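Local coordinates for probable ABC transporter phosphite binding protein PhnD1 (Prochlorococcus marinus str. MIT 9301, PDB 5LQ5) that binds phosphite strongly, and methylphosphonate and phosphate only very weakly, probably as the solute-binding component of an ABC importer, at residues I44-A49 with G156-T161; P12-N15 with K21-N24; Q14-L19 with Y40-N45. One frame throughout, in Å; residues are numbered along the deposited sequence.

Contact 1: residues I44-A49 with G156-T161. With PO3 (phosphite ion), chain B.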
loop_
_atom_site.group_PDB
_atom_site.type_symbol
_atom_site.label_atom_id
_atom_site.label_comp_id
_atom_site.label_asym_id
_atom_site.label_seq_id
_atom_site.Cartn_x
_atom_site.Cartn_y
_atom_site.Cartn_z
ATOM N N ILE A 44 4.606 13.271 2.896
ATOM C CA ILE A 44 5.999 12.894 2.584
ATOM C C ILE A 44 6.337 11.413 2.762
ATOM O O ILE A 44 7.229 10.919 2.079
ATOM C CB ILE A 44 7.053 13.758 3.321
ATOM C CG1 ILE A 44 6.915 13.628 4.841
ATOM C CG2 ILE A 44 6.994 15.199 2.810
ATOM C CD1 ILE A 44 8.150 14.136 5.579
ATOM N N ASN A 45 5.642 10.712 3.677
ATOM C CA ASN A 45 5.976 9.302 3.988
ATOM C C ASN A 45 4.787 8.601 4.654
ATOM O O ASN A 45 3.739 9.226 4.874
ATOM C CB ASN A 45 7.278 9.205 4.785
ATOM C CG ASN A 45 7.228 9.923 6.122
ATOM O OD1 ASN A 45 6.176 9.999 6.775
ATOM N ND2 ASN A 45 8.360 10.475 6.533
ATOM N N TYR A 46 4.922 7.295 4.913
ATOM C CA TYR A 46 3.815 6.540 5.486
ATOM C C TYR A 46 3.450 7.047 6.883
ATOM O O TYR A 46 2.291 7.084 7.224
ATOM C CB TYR A 46 4.136 5.068 5.581
ATOM C CG TYR A 46 4.019 4.214 4.302
ATOM C CD1 TYR A 46 3.400 2.963 4.338
ATOM C CD2 TYR A 46 4.577 4.604 3.096
ATOM C CE1 TYR A 46 3.339 2.169 3.228
ATOM C CE2 TYR A 46 4.577 3.770 1.992
ATOM C CZ TYR A 46 3.935 2.559 2.044
ATOM O OH TYR A 46 3.892 1.714 0.948
ATOM N N ILE A 47 4.455 7.440 7.673
ATOM C CA ILE A 47 4.174 7.930 9.016
ATOM C C ILE A 47 3.314 9.174 8.939
ATOM O O ILE A 47 2.394 9.348 9.728
ATOM C CB ILE A 47 5.459 8.166 9.814
ATOM C CG1 ILE A 47 6.041 6.837 10.215
ATOM C CG2 ILE A 47 5.199 9.011 11.057
ATOM C CD1 ILE A 47 7.467 6.928 10.750
ATOM N N ALA A 48 3.625 10.028 7.988
ATOM C CA ALA A 48 2.882 11.292 7.807
ATOM C C ALA A 48 1.407 11.038 7.444
ATOM O O ALA A 48 0.529 11.859 7.742
ATOM C CB ALA A 48 3.542 12.189 6.775
ATOM N N ALA A 49 1.143 9.950 6.742
ATOM C CA ALA A 49 -0.242 9.582 6.436
ATOM C C ALA A 49 -1.018 9.216 7.706
ATOM O O ALA A 49 -2.135 9.688 7.936
ATOM C CB ALA A 49 -0.270 8.463 5.410
ATOM N N GLY A 156 11.120 3.309 1.019
ATOM C CA GLY A 156 9.952 4.173 1.155
ATOM C C GLY A 156 8.786 4.000 0.216
ATOM O O GLY A 156 7.706 4.518 0.448
ATOM N N SER A 157 8.995 3.286 -0.872
ATOM C CA SER A 157 7.899 3.100 -1.832
ATOM C C SER A 157 8.200 1.923 -2.736
ATOM O O SER A 157 9.357 1.533 -2.932
ATOM C CB SER A 157 7.654 4.352 -2.672
ATOM O OG SER A 157 8.365 4.340 -3.919
ATOM N N HIS A 158 7.138 1.383 -3.326
ATOM C CA HIS A 158 7.309 0.222 -4.209
ATOM C C HIS A 158 8.054 0.622 -5.492
ATOM O O HIS A 158 8.872 -0.156 -6.018
ATOM C CB HIS A 158 5.981 -0.442 -4.504
ATOM C CG HIS A 158 5.265 -0.855 -3.269
ATOM N ND1 HIS A 158 5.829 -1.696 -2.335
ATOM C CD2 HIS A 158 4.097 -0.421 -2.733
ATOM C CE1 HIS A 158 5.005 -1.813 -1.309
ATOM N NE2 HIS A 158 3.938 -1.071 -1.537
ATOM N N ASP A 159 7.763 1.814 -6.012
ATOM C CA ASP A 159 8.496 2.295 -7.237
ATOM C C ASP A 159 9.986 2.488 -6.902
ATOM O O ASP A 159 10.877 2.120 -7.681
ATOM C CB ASP A 159 7.907 3.572 -7.809
ATOM C CG ASP A 159 6.596 3.367 -8.526
ATOM O OD1 ASP A 159 6.298 2.232 -9.000
ATOM O OD2 ASP A 159 5.898 4.403 -8.664
ATOM N N ALA A 160 10.257 2.997 -5.693
ATOM C CA ALA A 160 11.652 3.213 -5.307
ATOM C C ALA A 160 12.444 1.917 -5.093
ATOM O O ALA A 160 13.626 1.858 -5.401
ATOM C CB ALA A 160 11.758 4.099 -4.091
ATOM N N THR A 161 11.765 0.868 -4.629
ATOM C CA THR A 161 12.389 -0.443 -4.479
ATOM C C THR A 161 12.819 -0.989 -5.840
ATOM O O THR A 161 13.933 -1.402 -6.013
ATOM C CB THR A 161 11.419 -1.414 -3.801
ATOM O OG1 THR A 161 11.113 -0.893 -2.512
ATOM C CG2 THR A 161 11.972 -2.790 -3.673
HETATM P P PO3 B . 1.423 -1.335 1.597
HETATM O O1 PO3 B . 1.405 -2.811 1.077
HETATM O O2 PO3 B . 1.238 -1.190 3.163
HETATM O O3 PO3 B . 2.686 -0.578 1.098
#

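Contact 2: residues P12-N15 with K21-N24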
loop_
_atom_site.group_PDB
_atom_site.type_symbol
_atom_site.label_atom_id
_atom_site.label_comp_id
_atom_site.label_asym_id
_atom_site.label_seq_id
_atom_site.Cartn_x
_atom_site.Cartn_y
_atom_site.Cartn_z
ATOM N N PRO A 12 2.210 7.104 0.494
ATOM C CA PRO A 12 2.983 7.390 -0.722
ATOM C C PRO A 12 3.776 6.166 -1.185
ATOM O O PRO A 12 4.999 6.093 -1.070
ATOM C CB PRO A 12 3.886 8.532 -0.284
ATOM C CG PRO A 12 4.097 8.305 1.191
ATOM C CD PRO A 12 2.809 7.720 1.692
ATOM N N ASP A 13 3.028 5.199 -1.717
ATOM C CA ASP A 13 3.532 3.843 -2.024
ATOM C C ASP A 13 4.107 3.724 -3.435
ATOM O O ASP A 13 4.655 2.695 -3.805
ATOM C CB ASP A 13 2.462 2.781 -1.760
ATOM C CG ASP A 13 1.315 2.799 -2.785
ATOM O OD1 ASP A 13 1.080 3.835 -3.439
ATOM O OD2 ASP A 13 0.668 1.758 -2.943
ATOM N N GLN A 14 3.928 4.803 -4.201
ATOM C CA GLN A 14 4.364 4.920 -5.593
ATOM C C GLN A 14 4.850 6.354 -5.838
ATOM O O GLN A 14 4.655 7.218 -5.008
ATOM C CB GLN A 14 3.192 4.555 -6.537
ATOM C CG GLN A 14 2.856 3.074 -6.450
ATOM C CD GLN A 14 1.537 2.769 -7.090
ATOM O OE1 GLN A 14 0.499 2.695 -6.438
ATOM N NE2 GLN A 14 1.573 2.587 -8.346
ATOM N N ASN A 15 5.451 6.603 -6.994
ATOM C CA ASN A 15 5.908 7.920 -7.342
ATOM C C ASN A 15 4.759 8.927 -7.327
ATOM O O ASN A 15 3.596 8.594 -7.647
ATOM C CB ASN A 15 6.583 7.929 -8.707
ATOM C CG ASN A 15 7.902 7.168 -8.721
ATOM O OD1 ASN A 15 8.599 7.035 -7.701
ATOM N ND2 ASN A 15 8.252 6.687 -9.862
ATOM N N LYS A 21 -2.214 11.824 -10.081
ATOM C CA LYS A 21 -3.210 11.510 -11.127
ATOM C C LYS A 21 -4.416 10.741 -10.568
ATOM O O LYS A 21 -5.569 11.130 -10.790
ATOM C CB LYS A 21 -2.579 10.728 -12.285
ATOM C CG LYS A 21 -3.413 10.777 -13.556
ATOM C CD LYS A 21 -2.838 9.887 -14.640
ATOM C CE LYS A 21 -3.836 9.776 -15.785
ATOM N NZ LYS A 21 -3.388 8.847 -16.853
ATOM N N ARG A 22 -4.120 9.674 -9.832
ATOM C CA ARG A 22 -5.113 8.804 -9.192
ATOM C C ARG A 22 -5.989 9.577 -8.237
ATOM O O ARG A 22 -7.250 9.530 -8.336
ATOM C CB ARG A 22 -4.416 7.675 -8.419
ATOM C CG ARG A 22 -5.361 6.692 -7.793
ATOM C CD ARG A 22 -4.729 5.354 -7.713
ATOM N NE ARG A 22 -3.855 5.246 -6.577
ATOM C CZ ARG A 22 -3.154 4.156 -6.299
ATOM N NH1 ARG A 22 -3.190 3.108 -7.115
ATOM N NH2 ARG A 22 -2.413 4.120 -5.204
ATOM N N PHE A 23 -5.366 10.226 -7.262
ATOM C CA PHE A 23 -6.152 10.805 -6.161
ATOM C C PHE A 23 -6.843 12.110 -6.503
ATOM O O PHE A 23 -7.913 12.417 -5.980
ATOM C CB PHE A 23 -5.337 10.840 -4.864
ATOM C CG PHE A 23 -5.059 9.470 -4.360
ATOM C CD1 PHE A 23 -6.084 8.672 -3.844
ATOM C CD2 PHE A 23 -3.784 8.925 -4.466
ATOM C CE1 PHE A 23 -5.838 7.383 -3.468
ATOM C CE2 PHE A 23 -3.530 7.637 -4.053
ATOM C CZ PHE A 23 -4.557 6.863 -3.563
ATOM N N ASN A 24 -6.302 12.828 -7.469
ATOM C CA ASN A 24 -7.021 14.008 -7.982
ATOM C C ASN A 24 -8.268 13.566 -8.776
ATOM O O ASN A 24 -9.351 14.188 -8.628
ATOM C CB ASN A 24 -6.122 14.896 -8.844
ATOM C CG ASN A 24 -5.079 15.671 -8.042
ATOM O OD1 ASN A 24 -5.269 16.033 -6.878
ATOM N ND2 ASN A 24 -3.958 15.986 -8.703
HETATM O O HOH W 1 -1.259 5.198 -2.698
HETATM O O HOH W 2 -1.836 1.713 -3.997
#

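Contact 3: residues Q14-L19 with Y40-N45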
loop_
_atom_site.group_PDB
_atom_site.type_symbol
_atom_site.label_atom_id
_atom_site.label_comp_id
_atom_site.label_asym_id
_atom_site.label_seq_id
_atom_site.Cartn_x
_atom_site.Cartn_y
_atom_site.Cartn_z
ATOM N N GLN A 14 3.928 4.803 -4.201
ATOM C CA GLN A 14 4.364 4.920 -5.593
ATOM C C GLN A 14 4.850 6.354 -5.838
ATOM O O GLN A 14 4.655 7.218 -5.008
ATOM C CB GLN A 14 3.192 4.555 -6.537
ATOM C CG GLN A 14 2.856 3.074 -6.450
ATOM C CD GLN A 14 1.537 2.769 -7.090
ATOM O OE1 GLN A 14 0.499 2.695 -6.438
ATOM N NE2 GLN A 14 1.573 2.587 -8.346
ATOM N N ASN A 15 5.451 6.603 -6.994
ATOM C CA ASN A 15 5.908 7.920 -7.342
ATOM C C ASN A 15 4.759 8.927 -7.327
ATOM O O ASN A 15 3.596 8.594 -7.647
ATOM C CB ASN A 15 6.583 7.929 -8.707
ATOM C CG ASN A 15 7.902 7.168 -8.721
ATOM O OD1 ASN A 15 8.599 7.035 -7.701
ATOM N ND2 ASN A 15 8.252 6.687 -9.862
ATOM N N GLN A 16 5.093 10.157 -6.956
ATOM C CA GLN A 16 4.077 11.200 -6.779
ATOM C C GLN A 16 3.244 11.495 -8.033
ATOM O O GLN A 16 2.045 11.819 -7.929
ATOM C CB GLN A 16 4.683 12.470 -6.187
ATOM C CG GLN A 16 3.652 13.461 -5.667
ATOM C CD GLN A 16 2.862 12.889 -4.515
ATOM O OE1 GLN A 16 3.428 12.313 -3.584
ATOM N NE2 GLN A 16 1.556 13.011 -4.583
ATOM N N ASP A 17 3.856 11.377 -9.207
ATOM C CA ASP A 17 3.090 11.568 -10.461
ATOM C C ASP A 17 1.853 10.630 -10.602
ATOM O O ASP A 17 0.758 11.042 -11.005
ATOM C CB ASP A 17 3.994 11.573 -11.708
ATOM C CG ASP A 17 4.663 10.225 -12.031
ATOM O OD1 ASP A 17 4.918 9.402 -11.136
ATOM O OD2 ASP A 17 4.995 10.012 -13.223
ATOM N N VAL A 18 2.049 9.376 -10.243
ATOM C CA VAL A 18 0.993 8.353 -10.225
ATOM C C VAL A 18 -0.054 8.716 -9.170
ATOM O O VAL A 18 -1.253 8.640 -9.403
ATOM C CB VAL A 18 1.585 6.939 -9.939
ATOM C CG1 VAL A 18 0.482 5.897 -9.738
ATOM C CG2 VAL A 18 2.526 6.528 -11.069
ATOM N N LEU A 19 0.410 9.080 -7.988
ATOM C CA LEU A 19 -0.494 9.395 -6.872
ATOM C C LEU A 19 -1.345 10.610 -7.178
ATOM O O LEU A 19 -2.561 10.597 -6.960
ATOM C CB LEU A 19 0.276 9.653 -5.567
ATOM C CG LEU A 19 1.168 8.526 -5.066
ATOM C CD1 LEU A 19 1.990 9.040 -3.887
ATOM C CD2 LEU A 19 0.395 7.299 -4.704
ATOM N N TYR A 40 -7.237 16.339 -2.669
ATOM C CA TYR A 40 -6.139 15.399 -2.346
ATOM C C TYR A 40 -4.961 16.194 -1.770
ATOM O O TYR A 40 -4.486 17.168 -2.373
ATOM C CB TYR A 40 -5.708 14.575 -3.558
ATOM C CG TYR A 40 -4.387 13.838 -3.401
ATOM C CD1 TYR A 40 -4.167 12.963 -2.323
ATOM C CD2 TYR A 40 -3.369 13.963 -4.370
ATOM C CE1 TYR A 40 -2.970 12.289 -2.195
ATOM C CE2 TYR A 40 -2.182 13.286 -4.240
ATOM C CZ TYR A 40 -1.988 12.447 -3.133
ATOM O OH TYR A 40 -0.790 11.770 -2.968
ATOM N N ILE A 41 -4.484 15.766 -0.619
ATOM C CA ILE A 41 -3.378 16.402 0.117
ATOM C C ILE A 41 -2.215 15.399 0.222
ATOM O O ILE A 41 -2.256 14.534 1.093
ATOM C CB ILE A 41 -3.808 16.814 1.548
ATOM C CG1 ILE A 41 -5.122 17.607 1.559
ATOM C CG2 ILE A 41 -2.697 17.544 2.276
ATOM C CD1 ILE A 41 -5.112 18.878 0.765
ATOM N N PRO A 42 -1.156 15.528 -0.615
ATOM C CA PRO A 42 0.009 14.634 -0.500
ATOM C C PRO A 42 0.738 14.719 0.839
ATOM O O PRO A 42 0.717 15.742 1.500
ATOM C CB PRO A 42 0.935 15.081 -1.651
ATOM C CG PRO A 42 0.053 15.835 -2.583
ATOM C CD PRO A 42 -0.961 16.504 -1.696
ATOM N N VAL A 43 1.379 13.614 1.204
ATOM C CA VAL A 43 2.262 13.565 2.378
ATOM C C VAL A 43 3.639 13.046 2.013
ATOM O O VAL A 43 3.796 12.364 1.009
ATOM C CB VAL A 43 1.652 12.703 3.491
ATOM C CG1 VAL A 43 0.343 13.339 3.952
ATOM C CG2 VAL A 43 1.504 11.238 3.034
ATOM N N ILE A 44 4.606 13.271 2.896
ATOM C CA ILE A 44 5.999 12.894 2.584
ATOM C C ILE A 44 6.337 11.413 2.762
ATOM O O ILE A 44 7.229 10.919 2.079
ATOM C CB ILE A 44 7.053 13.758 3.321
ATOM C CG1 ILE A 44 6.915 13.628 4.841
ATOM C CG2 ILE A 44 6.994 15.199 2.810
ATOM C CD1 ILE A 44 8.150 14.136 5.579
ATOM N N ASN A 45 5.642 10.712 3.677
ATOM C CA ASN A 45 5.976 9.302 3.988
ATOM C C ASN A 45 4.787 8.601 4.654
ATOM O O ASN A 45 3.739 9.226 4.874
ATOM C CB ASN A 45 7.278 9.205 4.785
ATOM C CG ASN A 45 7.228 9.923 6.122
ATOM O OD1 ASN A 45 6.176 9.999 6.775
ATOM N ND2 ASN A 45 8.360 10.475 6.533
HETATM O O HOH W 3 2.393 11.755 -1.204
#

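Contact 1: residues I44-A49 with G156-T161
Tyr46 and His158 both carry CG anti to the carbonyl carbon and beside the backbone N (chi1 -79° and -57°), which swings the two rings off the first turns of their helices toward one phosphite oxygen. The site is the ligand cleft of a two-lobed periplasmic binding protein: Tyr46 opens helix 46-54 in one lobe, His158 opens helix 158-167 in the other. The side chains cross at about a right angle, and Tyr46 OH stays 3.7 Å from His158 NE2, so the ion joins them. Its O3 sits at the edge of both rings, near their planes. Tyr46 OH donates to PO3 O3 at 2.6 Å; His158 NE2 makes a longer, bent bond to PO3 O3 of 3.0 Å (139° at the hydrogen). Ser126, Thr127 and Ser128 hold the ion as well. A phenylalanine in place of Tyr46 would probably cost O3 the hydroxyl bond from this side, leaving His158 NE2 without its partner across the ion. Both helix starts are capped: Asn45 OD1 takes Ala48 N at 2.8 Å, and Ser157 OG takes Ala160 N at 2.9 Å. Tyr46 CE2 comes within 3.6 Å of the backbone O of Gly156.

Contact 2: residues P12-N15 with K21-N24
Gln14 and Arg22 mark the closest backbone approach, CA to CA 10.9 Å, between the loop that follows strand 5-10 and the second turn of helix 16-34, so long side chains and water must cover the distance. Arg22 leaves the helix with CG anti to the backbone N (chi1 -177°), runs out extended and then bends at chi3 (81°), which carries its guanidinium toward the loop. There the side chain of Asp13 crosses that of Arg22 at about a right angle. The direct salt bridge is long, Asp13 OD1 to Arg22 NH2 3.9 Å, and two waters fill in. One gives a hydrogen to Asp13 OD2 at 2.7 Å and accepts from Arg22 NH2 at 2.8 Å; the other does the same between Asp13 OD1 and Arg22 NH2, with a weak bond on the arginine side. The amide of Gln14 stands steeply against the guanidinium, their planes 72° apart. Arg22 NH1 is taken by the backbone O of Met246, and Phe247 adds a cation-pi contact. Asp13 OD2 also bonds to the hydroxyl of Tyr206, a residue of the phosphite pocket. The nearby positive charge of Arg22 is likely to favour the ionised form of Asp13, although the pairing runs largely through water.

Contact 3: residues Q14-L19 with Y40-N45
The ring of Tyr40 has Gln16 NE2 at its edge, near the ring plane, while over one face lies the backbone N of Pro42, 4.0 Å above the plane and displaced toward the rim. The ring of Phe23, from the same helix as Gln16, also meets it. This is the packing inside a beta-alpha-beta unit of the first lobe: strand 5-10, helix 16-34 and the parallel edge strand 37-40, with the first turn of the helix set against the end of that strand and the loop beyond. Gln16 and Tyr40 reach for each other from opposite directions, and the amide lies only 19° from the ring plane. Gln16 NE2 donates to Tyr40 OH at 3.1 Å, in a fairly straight bond (157° at the hydrogen) that lies in the amide plane. A bend at chi2 (64°) folds the glutamine chain so that its amide faces the loop. The same nitrogen bonds to Asp20 OD1, one turn on in the helix, which helps fix how the amide is turned. Pro42 crosses the glutamine side chain at about a right angle, its CB 3.6 Å from Gln16 NE2. Almost a turn further on, Leu19 supplies the apolar part: Leu19 CB lies 4.3 Å from Tyr40 CZ and packs beside the hydroxyl, 3.5 Å from Tyr40 OH. The phenol oxygen meets both amide and leucine from the helix side. Beyond Pro42, Val43 turns its side chain away to pack on Ala48 and Ala49 of helix 46-54, and its carbonyl is left facing the glutamine. One water closes that side, giving its hydrogens to Gln16 OE1 and to Val43 O, each 2.7 Å from the water oxygen.

In the fold
Contacts 2 and 3 start from the same loop and both use helix 16-34; their centres lie 5 Å apart in the lobe built on the sheet that holds strands 5-10 and 37-40. Contact 1 opens at Ile44 and Asn45, where contact 3 ends, and reaches across to helix 158-167, its centre about 11 Å from contact 2 and 9 Å from contact 3. Loop 12-15 also reaches helix 158-167 across the cleft: Asp13 O probably accepts from His158 N, and Asp159 OD2 from Asn15 N. Loop 12-15 thus ties the start of helix 158-167 to the first lobe, while 40-45 leads into helix 46-54, consistent with a closed, ligand-bound state.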